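Local coordinates for acetyltransferase PA1377 (Pseudomonas aeruginosa, PDB 2VI7), which probably transfers an acetyl group from acetyl-coenzyme A to an amine, as a putative N-acetyltransferase of the GNAT (GCN5-related) family, at the interface of chains A and B. Residues are numbered along the deposited sequence; one frame, centred on the assembly and turned at random. Chains: chain A/B, Acetyltransferase PA1377.

Contact 1: the interface of chains A and B. Residues chain A 31-32, 34-37, 128, 154-155; chain B 80-82.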
loop_
_atom_site.group_PDB
_atom_site.type_symbol
_atom_site.label_atom_id
_atom_site.label_comp_id
_atom_site.label_asym_id
_atom_site.label_seq_id
_atom_site.Cartn_x
_atom_site.Cartn_y
_atom_site.Cartn_z
ATOM N N ALA A 31 -14.218 12.051 8.460
ATOM C CA ALA A 31 -13.743 11.652 7.145
ATOM C C ALA A 31 -12.466 12.359 6.703
ATOM O O ALA A 31 -11.619 11.754 6.048
ATOM C CB ALA A 31 -14.843 11.877 6.109
ATOM N N ARG A 32 -12.301 13.627 7.069
ATOM C CA ARG A 32 -11.125 14.362 6.620
ATOM C C ARG A 32 -9.806 13.941 7.236
ATOM O O ARG A 32 -8.761 14.194 6.655
ATOM C CB ARG A 32 -11.324 15.870 6.798
ATOM C CG ARG A 32 -11.336 16.349 8.220
ATOM C CD ARG A 32 -11.567 17.850 8.294
ATOM N NE ARG A 32 -10.366 18.632 7.997
ATOM C CZ ARG A 32 -9.294 18.702 8.789
ATOM N NH1 ARG A 32 -9.260 18.029 9.934
ATOM N NH2 ARG A 32 -8.260 19.469 8.453
ATOM N N VAL A 34 -8.900 10.850 7.701
ATOM C CA VAL A 34 -8.589 9.534 7.142
ATOM C C VAL A 34 -8.628 9.724 5.617
ATOM O O VAL A 34 -8.333 10.822 5.132
ATOM C CB VAL A 34 -9.599 8.423 7.618
ATOM C CG1 VAL A 34 -9.345 8.094 9.083
ATOM C CG2 VAL A 34 -11.034 8.877 7.456
ATOM N N LEU A 35 -8.971 8.688 4.858
ATOM C CA LEU A 35 -9.020 8.817 3.399
ATOM C C LEU A 35 -10.403 8.544 2.822
ATOM O O LEU A 35 -10.566 8.431 1.606
ATOM C CB LEU A 35 -7.994 7.886 2.744
ATOM C CG LEU A 35 -6.511 8.254 2.852
ATOM C CD1 LEU A 35 -5.626 7.106 2.377
ATOM C CD2 LEU A 35 -6.272 9.497 2.038
ATOM N N GLN A 36 -11.392 8.448 3.707
ATOM C CA GLN A 36 -12.778 8.196 3.325
ATOM C C GLN A 36 -13.423 9.400 2.645
ATOM O O GLN A 36 -12.976 10.540 2.795
ATOM C CB GLN A 36 -13.622 7.851 4.558
ATOM C CG GLN A 36 -13.229 6.596 5.302
ATOM C CD GLN A 36 -13.495 5.349 4.505
ATOM O OE1 GLN A 36 -14.503 5.250 3.794
ATOM N NE2 GLN A 36 -12.604 4.374 4.626
ATOM N N MET A 37 -14.496 9.127 1.907
ATOM C CA MET A 37 -15.257 10.155 1.210
ATOM C C MET A 37 -16.606 10.316 1.911
ATOM O O MET A 37 -17.166 9.339 2.419
ATOM C CB MET A 37 -15.485 9.750 -0.255
ATOM C CG MET A 37 -14.261 9.873 -1.159
ATOM S SD MET A 37 -13.752 11.594 -1.412
ATOM C CE MET A 37 -14.716 12.018 -2.845
ATOM N N TYR A 128 -1.795 12.182 9.206
ATOM C CA TYR A 128 -1.486 13.527 8.730
ATOM C C TYR A 128 -0.517 14.220 9.674
ATOM O O TYR A 128 -0.722 14.206 10.878
ATOM C CB TYR A 128 -2.782 14.308 8.596
ATOM C CG TYR A 128 -3.642 13.759 7.477
ATOM C CD1 TYR A 128 -4.972 13.404 7.691
ATOM C CD2 TYR A 128 -3.112 13.572 6.195
ATOM C CE1 TYR A 128 -5.756 12.876 6.653
ATOM C CE2 TYR A 128 -3.886 13.039 5.156
ATOM C CZ TYR A 128 -5.206 12.696 5.393
ATOM O OH TYR A 128 -5.980 12.172 4.377
ATOM N N VAL A 154 -5.314 14.140 -0.530
ATOM C CA VAL A 154 -6.091 15.365 -0.625
ATOM C C VAL A 154 -6.900 15.495 0.666
ATOM O O VAL A 154 -7.437 14.512 1.186
ATOM C CB VAL A 154 -7.092 15.324 -1.830
ATOM C CG1 VAL A 154 -7.938 16.594 -1.869
ATOM C CG2 VAL A 154 -6.344 15.169 -3.125
ATOM N N ARG A 155 -6.938 16.708 1.199
ATOM C CA ARG A 155 -7.716 17.022 2.392
ATOM C C ARG A 155 -8.000 18.530 2.313
ATOM O O ARG A 155 -7.089 19.336 2.104
ATOM C CB ARG A 155 -6.947 16.676 3.679
ATOM C CG ARG A 155 -7.817 16.748 4.946
ATOM C CD ARG A 155 -7.001 16.782 6.245
ATOM N NE ARG A 155 -6.071 17.912 6.287
ATOM C CZ ARG A 155 -5.191 18.131 7.261
ATOM N NH1 ARG A 155 -4.385 19.181 7.200
ATOM N NH2 ARG A 155 -5.113 17.307 8.298
ATOM N N ARG B 80 -8.136 4.987 -4.893
ATOM C CA ARG B 80 -8.919 5.895 -4.051
ATOM C C ARG B 80 -8.830 7.330 -4.555
ATOM O O ARG B 80 -7.748 7.837 -4.858
ATOM C CB ARG B 80 -8.448 5.808 -2.608
ATOM C CG ARG B 80 -8.395 4.387 -2.138
ATOM C CD ARG B 80 -8.058 4.287 -0.685
ATOM N NE ARG B 80 -9.210 4.617 0.136
ATOM C CZ ARG B 80 -9.251 4.450 1.451
ATOM N NH1 ARG B 80 -8.196 3.950 2.090
ATOM N NH2 ARG B 80 -10.342 4.789 2.127
ATOM N N ILE B 81 -9.977 7.988 -4.644
ATOM C CA ILE B 81 -10.019 9.347 -5.162
ATOM C C ILE B 81 -9.080 10.337 -4.469
ATOM O O ILE B 81 -8.414 11.141 -5.134
ATOM C CB ILE B 81 -11.477 9.891 -5.163
ATOM C CG1 ILE B 81 -11.521 11.294 -5.769
ATOM C CG2 ILE B 81 -12.021 9.915 -3.766
ATOM C CD1 ILE B 81 -10.954 11.381 -7.186
ATOM N N ARG B 82 -9.000 10.272 -3.144
ATOM C CA ARG B 82 -8.133 11.194 -2.417
ATOM C C ARG B 82 -6.644 10.860 -2.525
ATOM O O ARG B 82 -5.806 11.591 -2.012
ATOM C CB ARG B 82 -8.580 11.277 -0.955
ATOM C CG ARG B 82 -9.988 11.836 -0.813
ATOM C CD ARG B 82 -10.454 11.852 0.629
ATOM N NE ARG B 82 -9.574 12.670 1.451
ATOM C CZ ARG B 82 -9.643 12.741 2.773
ATOM N NH1 ARG B 82 -8.793 13.514 3.431
ATOM N NH2 ARG B 82 -10.551 12.031 3.432
HETATM O O HOH W 1 -10.523 8.724 -1.167
#
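B:Arg82, from the 3-10 helix 81-83 of chain B, buries 147 Å² against chain A and plugs into a nest of backbone carbonyls. Its chain leaves with CG anti to the carbonyl carbon and bends at chi3 (60°), which brings the guanidinium edge-on to its acceptors. NE and NH1 grip one atom side-on, the carbonyl oxygen of A:Val154, NE at 2.8 Å from that O and nearly coplanar with it. NH2 bonds to A:Ala31 O at 2.8 Å and to A:Gln36 O at 2.9 Å; the latter bond lies on a carbonyl lone pair, whereas the former comes from above the carbonyl plane. A longer, straight bond runs from NH1 to A:Arg32 O (3.3 Å, 167° at H). A flat cation with N-H groups around its rim suits such a ring of neutral oxygens, and the carbonyl of A:Ala31, at the C-terminal end of helix 28-31, may help to balance the charge. The backbone answers too: A:Val154 N donates to B:Arg82 O, and a water joins B:Arg82 N to A:Leu35 O. Beside this, B:Arg80 lays the centre of its guanidinium face over A:Leu35 CB, 3.9 Å from CZ. The flexible thioether of A:Met37, bent at chi2 and chi3, wraps B:Ile81 CG2, with SD at 3.4 Å. The site thus anchors the 81-83 turn of one subunit in the other and helps hold the deposited dimer, possibly the biological one, together.

Contact 2: the interface of chains A and B. Residues chain A 82-83, 85, 121-122, 124, 168; chain B 150-154, 159.
This is a mixed polar and aromatic interface between two copies of the same protein, in which arginines and a histidine of chain A engage the 150-154 segment and B:Phe159 of chain B; it probably helps hold together the two-fold dimer of the deposited assembly. A:Arg83 stacks its guanidinium on the B:Tyr152 ring, the planes 13° apart and CZ 3.6 Å from the ring centroid, a cation-pi contact. Its chain, bent at chi2 and chi3, also lets NH1 donate along a lone pair of B:Tyr152 O at 2.9 Å. A:Glu124 holds that guanidinium at its edge, in plane: OE2 takes NH1 of A:Arg83 on its syn lone pair and NE of A:Arg122 on its anti lone pair, so one carboxylate steadies two cations. B:Phe159 meets two side chains tip to tip. The CD methylene of A:Arg121 lies over its ring face, while CE2 at its rim sits over the imidazole face of A:His85, 3.3 Å from CG. A:His85 takes the crowded first torsion (chi1 60°), which aims NE2 at B:Asp151 O, 2.8 Å away; the oxygen lies in the ring plane. Extended from CG to NE, A:Arg121 reaches B:Asp151 in a salt bridge, NE to OD2 at 2.8 Å, the carboxylate met from above its plane. At the far end, A:Arg82 directs NE and NH1 at B:Val154 O, 2.7 Å from NE, while B:Val154 N returns a bond to A:Arg82 O.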
loop_
_atom_site.group_PDB
_atom_site.type_symbol
_atom_site.label_atom_id
_atom_site.label_comp_id
_atom_site.label_asym_id
_atom_site.label_seq_id
_atom_site.Cartn_x
_atom_site.Cartn_y
_atom_site.Cartn_z
ATOM N N ARG A 82 5.636 -12.844 1.779
ATOM C CA ARG A 82 6.838 -12.177 2.267
ATOM C C ARG A 82 6.598 -10.881 3.043
ATOM O O ARG A 82 7.548 -10.242 3.483
ATOM C CB ARG A 82 7.818 -11.940 1.111
ATOM C CG ARG A 82 8.353 -13.236 0.489
ATOM C CD ARG A 82 9.145 -12.977 -0.777
ATOM N NE ARG A 82 10.342 -12.211 -0.497
ATOM C CZ ARG A 82 11.134 -11.700 -1.430
ATOM N NH1 ARG A 82 12.209 -11.011 -1.083
ATOM N NH2 ARG A 82 10.849 -11.871 -2.713
ATOM N N ARG A 83 5.331 -10.519 3.239
ATOM C CA ARG A 83 4.949 -9.316 3.983
ATOM C C ARG A 83 3.939 -9.670 5.068
ATOM O O ARG A 83 3.584 -8.834 5.893
ATOM C CB ARG A 83 4.306 -8.307 3.043
ATOM C CG ARG A 83 5.237 -7.767 2.004
ATOM C CD ARG A 83 5.888 -6.500 2.500
ATOM N NE ARG A 83 4.918 -5.410 2.566
ATOM C CZ ARG A 83 4.671 -4.679 3.648
ATOM N NH1 ARG A 83 5.316 -4.907 4.785
ATOM N NH2 ARG A 83 3.769 -3.717 3.586
ATOM N N HIS A 85 4.071 -10.972 7.804
ATOM C CA HIS A 85 4.462 -10.833 9.203
ATOM C C HIS A 85 4.026 -9.438 9.649
ATOM O O HIS A 85 4.161 -9.084 10.820
ATOM C CB HIS A 85 5.976 -10.960 9.370
ATOM C CG HIS A 85 6.746 -9.932 8.603
ATOM N ND1 HIS A 85 6.970 -10.032 7.248
ATOM C CD2 HIS A 85 7.296 -8.757 8.990
ATOM C CE1 HIS A 85 7.624 -8.963 6.833
ATOM N NE2 HIS A 85 7.834 -8.174 7.870
ATOM N N ARG A 121 4.714 -9.084 13.538
ATOM C CA ARG A 121 5.966 -8.460 13.949
ATOM C C ARG A 121 5.966 -6.960 13.652
ATOM O O ARG A 121 6.695 -6.198 14.271
ATOM C CB ARG A 121 7.138 -9.103 13.201
ATOM C CG ARG A 121 8.514 -8.552 13.546
ATOM C CD ARG A 121 9.507 -9.029 12.502
ATOM N NE ARG A 121 10.900 -8.681 12.782
ATOM C CZ ARG A 121 11.694 -9.355 13.614
ATOM N NH1 ARG A 121 11.229 -10.415 14.265
ATOM N NH2 ARG A 121 12.967 -8.998 13.761
ATOM N N ARG A 122 5.126 -6.538 12.718
ATOM C CA ARG A 122 5.099 -5.146 12.303
ATOM C C ARG A 122 3.693 -4.659 11.993
ATOM O O ARG A 122 2.939 -5.331 11.297
ATOM C CB ARG A 122 5.981 -5.016 11.058
ATOM C CG ARG A 122 6.068 -3.656 10.423
ATOM C CD ARG A 122 6.830 -3.754 9.113
ATOM N NE ARG A 122 6.680 -2.527 8.337
ATOM C CZ ARG A 122 7.368 -1.414 8.560
ATOM N NH1 ARG A 122 8.272 -1.378 9.526
ATOM N NH2 ARG A 122 7.122 -0.321 7.854
ATOM N N GLU A 124 1.696 -1.205 10.557
ATOM C CA GLU A 124 1.923 0.049 9.851
ATOM C C GLU A 124 0.711 0.971 9.772
ATOM O O GLU A 124 -0.432 0.524 9.749
ATOM C CB GLU A 124 2.399 -0.277 8.438
ATOM C CG GLU A 124 3.327 -1.481 8.392
ATOM C CD GLU A 124 3.451 -2.085 7.009
ATOM O OE1 GLU A 124 2.434 -2.114 6.287
ATOM O OE2 GLU A 124 4.557 -2.549 6.649
ATOM N N LEU A 168 7.019 -2.013 15.966
ATOM C CA LEU A 168 7.694 -3.311 15.893
ATOM C C LEU A 168 7.628 -4.105 17.197
ATOM O O LEU A 168 7.671 -3.561 18.301
ATOM C CB LEU A 168 9.160 -3.139 15.470
ATOM C CG LEU A 168 9.425 -2.683 14.036
ATOM C CD1 LEU A 168 10.880 -2.346 13.891
ATOM C CD2 LEU A 168 9.036 -3.767 13.054
ATOM N N ARG B 150 11.740 -0.597 8.699
ATOM C CA ARG B 150 12.387 -1.736 9.336
ATOM C C ARG B 150 11.608 -3.044 9.242
ATOM O O ARG B 150 10.394 -3.067 9.423
ATOM C CB ARG B 150 12.643 -1.405 10.807
ATOM C CG ARG B 150 13.404 -0.109 11.024
ATOM C CD ARG B 150 14.721 -0.132 10.265
ATOM N NE ARG B 150 15.555 1.038 10.534
ATOM C CZ ARG B 150 16.798 1.193 10.080
ATOM N N ASP B 151 12.329 -4.133 8.979
ATOM C CA ASP B 151 11.737 -5.465 8.864
ATOM C C ASP B 151 10.480 -5.404 8.009
ATOM O O ASP B 151 9.435 -5.946 8.370
ATOM C CB ASP B 151 11.391 -6.015 10.247
ATOM C CG ASP B 151 12.603 -6.142 11.144
ATOM O OD1 ASP B 151 13.748 -6.023 10.653
ATOM O OD2 ASP B 151 12.412 -6.377 12.350
ATOM N N TYR B 152 10.600 -4.740 6.867
ATOM C CA TYR B 152 9.492 -4.568 5.937
ATOM C C TYR B 152 9.099 -5.869 5.260
ATOM O O TYR B 152 7.925 -6.216 5.197
ATOM C CB TYR B 152 9.875 -3.554 4.864
ATOM C CG TYR B 152 8.739 -3.169 3.937
ATOM C CD1 TYR B 152 7.725 -2.319 4.366
ATOM C CD2 TYR B 152 8.700 -3.626 2.616
ATOM C CE1 TYR B 152 6.700 -1.922 3.502
ATOM C CE2 TYR B 152 7.678 -3.238 1.747
ATOM C CZ TYR B 152 6.688 -2.385 2.195
ATOM O OH TYR B 152 5.700 -1.971 1.328
ATOM N N ALA B 153 10.089 -6.581 4.744
ATOM C CA ALA B 153 9.822 -7.825 4.049
ATOM C C ALA B 153 10.852 -8.913 4.321
ATOM O O ALA B 153 11.926 -8.665 4.874
ATOM C CB ALA B 153 9.728 -7.562 2.545
ATOM N N VAL B 154 10.484 -10.130 3.941
ATOM C CA VAL B 154 11.344 -11.286 4.085
ATOM C C VAL B 154 12.156 -11.429 2.801
ATOM O O VAL B 154 11.634 -11.299 1.691
ATOM C CB VAL B 154 10.523 -12.586 4.305
ATOM C CG1 VAL B 154 11.439 -13.809 4.196
ATOM C CG2 VAL B 154 9.824 -12.541 5.657
ATOM N N PHE B 159 14.156 -10.751 7.926
ATOM C CA PHE B 159 13.444 -9.513 7.666
ATOM C C PHE B 159 14.431 -8.425 7.289
ATOM O O PHE B 159 15.410 -8.192 8.002
ATOM C CB PHE B 159 12.663 -9.101 8.902
ATOM C CG PHE B 159 11.681 -10.132 9.356
ATOM C CD1 PHE B 159 11.875 -10.809 10.548
ATOM C CD2 PHE B 159 10.557 -10.430 8.592
ATOM C CE1 PHE B 159 10.966 -11.771 10.975
ATOM C CE2 PHE B 159 9.644 -11.388 9.009
ATOM C CZ PHE B 159 9.846 -12.059 10.204
#

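Contact 3: the interface of chains A and B. Residues chain A 146-148, 164; chain B 146-150.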
loop_
_atom_site.group_PDB
_atom_site.type_symbol
_atom_site.label_atom_id
_atom_site.label_comp_id
_atom_site.label_asym_id
_atom_site.label_seq_id
_atom_site.Cartn_x
_atom_site.Cartn_y
_atom_site.Cartn_z
ATOM N N GLU A 146 8.580 6.601 10.671
ATOM C CA GLU A 146 9.563 6.000 9.788
ATOM C C GLU A 146 9.815 6.867 8.569
ATOM O O GLU A 146 10.821 6.711 7.885
ATOM C CB GLU A 146 9.099 4.616 9.346
ATOM C CG GLU A 146 9.327 3.539 10.386
ATOM C CD GLU A 146 9.096 2.148 9.839
ATOM O OE1 GLU A 146 9.663 1.186 10.405
ATOM O OE2 GLU A 146 8.343 2.016 8.851
ATOM N N GLY A 147 8.902 7.787 8.295
ATOM C CA GLY A 147 9.082 8.648 7.148
ATOM C C GLY A 147 7.993 9.683 7.040
ATOM O O GLY A 147 6.977 9.591 7.720
ATOM N N GLU A 148 8.223 10.673 6.186
ATOM C CA GLU A 148 7.278 11.754 5.941
ATOM C C GLU A 148 7.020 11.784 4.438
ATOM O O GLU A 148 7.942 11.982 3.641
ATOM C CB GLU A 148 7.864 13.085 6.409
ATOM C CG GLU A 148 6.921 14.260 6.231
ATOM C CD GLU A 148 7.364 15.491 7.000
ATOM O OE1 GLU A 148 6.621 16.497 6.991
ATOM O OE2 GLU A 148 8.453 15.446 7.613
ATOM N N SER A 164 4.628 8.279 8.042
ATOM C CA SER A 164 4.493 6.845 7.862
ATOM C C SER A 164 5.044 6.265 9.162
ATOM O O SER A 164 6.211 6.463 9.468
ATOM C CB SER A 164 5.339 6.390 6.678
ATOM O OG SER A 164 5.122 5.018 6.423
ATOM N N GLU B 146 12.026 9.049 1.404
ATOM C CA GLU B 146 11.097 9.710 2.312
ATOM C C GLU B 146 11.057 9.019 3.665
ATOM O O GLU B 146 10.719 9.634 4.680
ATOM C CB GLU B 146 9.686 9.705 1.725
ATOM C CG GLU B 146 9.455 10.681 0.595
ATOM C CD GLU B 146 8.005 10.718 0.169
ATOM O OE1 GLU B 146 7.532 11.801 -0.226
ATOM O OE2 GLU B 146 7.342 9.662 0.223
ATOM N N GLY B 147 11.384 7.731 3.669
ATOM C CA GLY B 147 11.370 6.984 4.908
ATOM C C GLY B 147 12.135 5.689 4.803
ATOM O O GLY B 147 12.470 5.235 3.710
ATOM N N GLU B 148 12.426 5.104 5.957
ATOM C CA GLU B 148 13.136 3.840 6.022
ATOM C C GLU B 148 12.249 2.919 6.847
ATOM O O GLU B 148 11.904 3.224 7.982
ATOM C CB GLU B 148 14.499 4.029 6.684
ATOM C CG GLU B 148 15.360 2.780 6.674
ATOM C CD GLU B 148 16.824 3.065 6.975
ATOM O OE1 GLU B 148 17.637 2.122 6.909
ATOM O OE2 GLU B 148 17.163 4.228 7.275
ATOM N N MET B 149 11.879 1.786 6.274
ATOM C CA MET B 149 10.988 0.866 6.953
ATOM C C MET B 149 11.685 -0.411 7.385
ATOM O O MET B 149 12.151 -1.194 6.559
ATOM C CB MET B 149 9.816 0.585 6.027
ATOM C CG MET B 149 9.381 1.850 5.338
ATOM S SD MET B 149 8.098 1.595 4.155
ATOM C CE MET B 149 6.770 2.502 4.958
ATOM N N ARG B 150 11.740 -0.597 8.699
ATOM C CA ARG B 150 12.387 -1.736 9.336
ATOM C C ARG B 150 11.608 -3.044 9.242
ATOM O O ARG B 150 10.394 -3.067 9.423
ATOM C CB ARG B 150 12.643 -1.405 10.807
ATOM C CG ARG B 150 13.404 -0.109 11.024
ATOM C CD ARG B 150 14.721 -0.132 10.265
ATOM N NE ARG B 150 15.555 1.038 10.534
ATOM C CZ ARG B 150 16.798 1.193 10.080
#
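Two copies of strand 144-149 meet antiparallel at A:Gly147 and B:Gly147, joined by backbone hydrogen bonds on either side of the glycines. B:Glu148 N donates to A:Glu146 O at 3.0 Å, and A:Glu148 N to B:Glu146 O at 3.1 Å, each donor standing above the carbonyl plane. A:Gly147 CA and B:Gly147 CA are 3.6 Å apart, and having no side chains suits these residues to so close a crossing. Around this pairing, the side chain of A:Glu146 buries most surface. Its CG is anti to the carbonyl carbon (chi1 -79°) and the chain runs extended, so the carboxylate passes alongside the B:Glu148-B:Met149 backbone. There OE1 accepts from B:Arg150 N, met from above the carboxylate plane at 3.2 Å and 159° at H, and OE2 lies 3.5 Å from B:Met149 CB. A long acidic chain fits here because it can both cover the neighbouring backbone and accept its N-H. Further out, B:Met149 crosses A:Glu146 at about a right angle; its long, flexible chain bends at chi3 to bring CE within 3.3 Å of A:Ser164 OG. A:Ser164 lies on strand 158-168, and its short side chain meets that methyl with OG. Paired edge to edge across the two-fold axis, strands 144-149 bring the beta structures of the two subunits together at the middle of the interface.

The contacts run along one two-fold interface, with contact 3 at the axis. By the centres of their C-alpha atoms, contact 3 lies about 13 Å from contact 2 and 21 Å from contact 1, while contacts 1 and 2 are about 26 Å apart. B:Arg150 belongs to both contacts 2 and 3, carrying the chain from the paired strands into the 150-154 segment. Contacts 1 and 2 share Arg82 and Val154 with the chains exchanged, so they contain symmetry-related versions of the same anchor at opposite ends. Central strand pairing flanked by reciprocal arginine anchors would fix the relative orientation of the subunits.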